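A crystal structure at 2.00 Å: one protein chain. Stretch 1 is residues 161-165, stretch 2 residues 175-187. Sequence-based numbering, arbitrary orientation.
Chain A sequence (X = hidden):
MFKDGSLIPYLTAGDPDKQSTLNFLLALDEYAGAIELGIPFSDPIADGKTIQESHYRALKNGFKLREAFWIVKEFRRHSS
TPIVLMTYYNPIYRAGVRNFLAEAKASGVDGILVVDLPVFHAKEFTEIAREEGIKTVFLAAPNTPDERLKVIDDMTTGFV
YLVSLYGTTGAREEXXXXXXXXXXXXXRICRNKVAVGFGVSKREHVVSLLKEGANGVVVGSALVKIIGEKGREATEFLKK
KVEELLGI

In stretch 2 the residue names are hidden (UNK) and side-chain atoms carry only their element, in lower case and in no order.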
# COMPACT_ATOMS: atom_id res chain seq x y z
N TYR A 161 -6.15 3.01 5.94
CA TYR A 161 -4.70 2.97 6.06
C TYR A 161 -4.17 4.15 6.87
O TYR A 161 -4.28 5.30 6.47
CB TYR A 161 -4.09 2.95 4.65
CG TYR A 161 -2.59 2.84 4.57
CD1 TYR A 161 -1.87 2.10 5.51
CD2 TYR A 161 -1.88 3.42 3.52
CE1 TYR A 161 -0.48 1.94 5.40
CE2 TYR A 161 -0.50 3.27 3.40
CZ TYR A 161 0.19 2.53 4.34
OH TYR A 161 1.55 2.40 4.22
N LEU A 162 -3.61 3.84 8.04
CA LEU A 162 -3.07 4.86 8.93
C LEU A 162 -1.58 5.02 8.64
O LEU A 162 -0.84 4.04 8.59
CB LEU A 162 -3.24 4.45 10.40
CG LEU A 162 -4.65 4.07 10.86
CD1 LEU A 162 -4.65 3.89 12.39
CD2 LEU A 162 -5.62 5.14 10.46
N VAL A 163 -1.13 6.26 8.44
CA VAL A 163 0.28 6.49 8.15
C VAL A 163 0.86 7.54 9.10
O VAL A 163 0.12 8.26 9.77
CB VAL A 163 0.49 6.97 6.69
CG1 VAL A 163 0.08 5.88 5.71
CG2 VAL A 163 -0.31 8.25 6.44
N SER A 164 2.19 7.62 9.14
CA SER A 164 2.86 8.58 10.00
C SER A 164 3.11 9.87 9.21
O SER A 164 3.24 9.83 7.99
CB SER A 164 4.19 7.99 10.48
OG SER A 164 4.54 8.48 11.76
N LEU A 165 3.19 11.01 9.90
CA LEU A 165 3.39 12.29 9.23
C LEU A 165 4.42 12.27 8.10
O LEU A 165 4.16 12.81 7.03
CB LEU A 165 3.76 13.38 10.25
CG LEU A 165 2.56 13.95 11.02
CD1 LEU A 165 3.04 14.81 12.18
CD2 LEU A 165 1.67 14.74 10.08
N UNK A 175 8.57 4.07 17.04
CA UNK A 175 7.29 4.53 16.50
C UNK A 175 6.89 5.70 17.41
O UNK A 175 6.89 5.57 18.62
c UNK A 175 4.94 3.85 15.86
c UNK A 175 6.19 3.43 16.63
c UNK A 175 6.71 2.08 16.13
c UNK A 175 6.55 1.83 14.64
N UNK A 176 6.57 6.87 16.84
CA UNK A 176 6.17 8.07 17.59
C UNK A 176 4.86 7.84 18.36
O UNK A 176 3.99 7.11 17.89
c UNK A 176 6.96 8.66 15.43
c UNK A 176 6.01 9.13 16.50
c UNK A 176 6.71 7.18 15.40
N UNK A 177 4.72 8.47 19.52
CA UNK A 177 3.51 8.30 20.31
C UNK A 177 2.31 8.83 19.54
O UNK A 177 1.19 8.39 19.75
c UNK A 177 5.26 8.14 25.06
c UNK A 177 4.40 8.90 24.06
n UNK A 177 5.04 8.61 26.46
c UNK A 177 3.62 9.03 21.66
c UNK A 177 4.65 8.43 22.63
N UNK A 178 2.56 9.77 18.64
CA UNK A 178 1.47 10.34 17.86
C UNK A 178 0.87 9.30 16.91
O UNK A 178 -0.31 9.37 16.58
c UNK A 178 1.94 11.58 17.08
o UNK A 178 0.80 12.32 16.63
c UNK A 178 2.79 11.19 15.88
N UNK A 179 1.68 8.34 16.50
CA UNK A 179 1.23 7.27 15.61
C UNK A 179 0.39 6.28 16.42
O UNK A 179 -0.62 5.78 15.93
c UNK A 179 2.43 6.57 15.00
N UNK A 180 0.82 5.98 17.64
CA UNK A 180 0.06 5.08 18.49
C UNK A 180 -1.28 5.73 18.84
O UNK A 180 -2.30 5.04 18.94
c UNK A 180 1.51 2.37 19.54
c UNK A 180 3.24 4.02 19.64
c UNK A 180 4.20 3.03 19.53
c UNK A 180 3.82 1.71 19.43
c UNK A 180 0.83 4.79 19.79
o UNK A 180 4.77 0.72 19.33
c UNK A 180 1.88 3.71 19.65
c UNK A 180 2.47 1.37 19.43
N UNK A 181 -1.27 7.05 19.02
CA UNK A 181 -2.49 7.77 19.35
C UNK A 181 -3.48 7.66 18.20
O UNK A 181 -4.68 7.47 18.42
o UNK A 181 -4.00 9.98 21.00
c UNK A 181 -2.20 9.25 19.62
o UNK A 181 -3.93 10.75 18.94
c UNK A 181 -3.46 10.06 19.87
N UNK A 182 -2.98 7.78 16.98
CA UNK A 182 -3.82 7.70 15.80
C UNK A 182 -4.48 6.31 15.74
O UNK A 182 -5.65 6.18 15.42
c UNK A 182 -2.98 7.92 14.54
c UNK A 182 -3.65 8.36 13.23
c UNK A 182 -5.06 7.91 13.17
c UNK A 182 -2.85 7.80 12.06
N UNK A 183 -3.69 5.28 16.02
CA UNK A 183 -4.20 3.91 16.00
C UNK A 183 -5.28 3.70 17.07
O UNK A 183 -6.33 3.14 16.80
c UNK A 183 -2.13 0.65 16.56
c UNK A 183 -3.04 2.92 16.23
c UNK A 183 -4.22 0.94 15.19
c UNK A 183 -3.41 1.43 16.39
N UNK A 184 -5.00 4.17 18.29
CA UNK A 184 -5.95 4.05 19.39
C UNK A 184 -7.29 4.68 19.01
O UNK A 184 -8.35 4.07 19.16
c UNK A 184 -6.01 5.46 23.01
c UNK A 184 -6.06 7.87 22.41
c UNK A 184 -5.41 4.74 20.65
n UNK A 184 -6.77 8.96 22.16
n UNK A 184 -4.73 7.91 22.37
n UNK A 184 -6.68 6.73 22.71
c UNK A 184 -6.23 4.44 21.90
N UNK A 185 -7.23 5.91 18.52
CA UNK A 185 -8.41 6.65 18.09
C UNK A 185 -9.14 5.92 16.98
O UNK A 185 -10.37 5.80 16.99
n UNK A 185 -7.18 10.74 17.05
n UNK A 185 -4.97 11.14 16.57
c UNK A 185 -6.91 10.22 18.38
c UNK A 185 -7.83 9.07 18.76
c UNK A 185 -8.00 8.07 17.62
c UNK A 185 -6.24 11.17 16.22
n UNK A 185 -6.58 11.64 15.03
N UNK A 186 -8.38 5.43 16.00
CA UNK A 186 -8.99 4.73 14.87
C UNK A 186 -9.77 3.47 15.29
O UNK A 186 -10.88 3.25 14.82
c UNK A 186 -7.92 4.36 13.85
N UNK A 187 -9.20 2.67 16.18
CA UNK A 187 -9.86 1.44 16.63
C UNK A 187 -11.14 1.75 17.39
O UNK A 187 -12.03 0.91 17.49
c UNK A 187 -9.11 -1.50 15.45
c UNK A 187 -7.96 -0.49 15.42
c UNK A 187 -7.65 0.09 16.80
c UNK A 187 -8.92 0.61 17.51
n UNK A 187 -8.73 -2.87 15.88

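Position 175 carries four carbons, forked at the first, with one arm two carbons long; that fork marks Ile-175, buried but not touching stretch 1. At 176 three carbons close a ring onto the backbone nitrogen, and one ring carbon lies near the hydroxyl of Ser-164. This is Pro-176, its CG 4.4 Å from Ser-164 OG, sitting at the N-cap position right before the helix. Position 177 has four carbons in a row ending in nitrogen, out of reach of the strand: Lys-177, exposed.

At 178 one carbon bears an oxygen and a carbon, the beta-branched pattern of Thr-178; its CB points toward stretch 1 but stops short of contact. Position 179 has a single side-chain carbon, hence Ala-179. Its CB lies 4.3 Å from Ser-164 OG where the backbones come close, Ser-164 CA and Ala-179 CA being 6.0 Å apart. A six-carbon ring on one carbon, tipped with oxygen, makes 180 Tyr-180, out of reach, its hydroxyl bonded elsewhere in the structure. Position 181 has two carbons, the second with two oxygens, and is likewise remote from the strand: Asp-181.

Position 182 is four carbons forked at the second, directed toward the strand and packed on Leu-162: Leu-182. Its CD1 is 3.8 Å from Leu-162 CB and equally 3.8 Å from Val-163 O, a carbonyl buried here without a polar partner. Position 183 repeats that fork but points sideways; it is Leu-183, whose CA is 3.6 Å from Leu-162 CD1, while its own CD1 is 4.1 Å from the same methyl.

Three carbons, a nitrogen, then a carbon with two more nitrogens appear at both 184 and 185, and neither guanidinium touches the strand. They are Arg-184 and Arg-185, both salt-bridged to Asp-181: Arg-184 NH1 to Asp-181 OD2 at 2.6 Å, Arg-185 NH1 to Asp-181 OD1 at 2.6 Å. Position 186 has one carbon, facing the strand: Ala-186, with CB 3.6 Å from Leu-162 CD1. Four carbons in a row ending in nitrogen make 187 Lys-187, clear of stretch 1.

The contact is almost wholly apolar, with no hydrogen bond across it. Helix and strand run nearly antiparallel, at 158°, their axes 9.0 Å apart at closest approach. Leu-162 is the central residue, meeting 182, 183 and 186, positions spaced to share one helical face. The rule to read is economical: one strand leucine fills the space beside two leucines and an alanine, while Asp-181 pairs with Arg-184 and Arg-185 along the helix, off the interface.

Stretch 2 175-187: IPKTAYDLLRRAK
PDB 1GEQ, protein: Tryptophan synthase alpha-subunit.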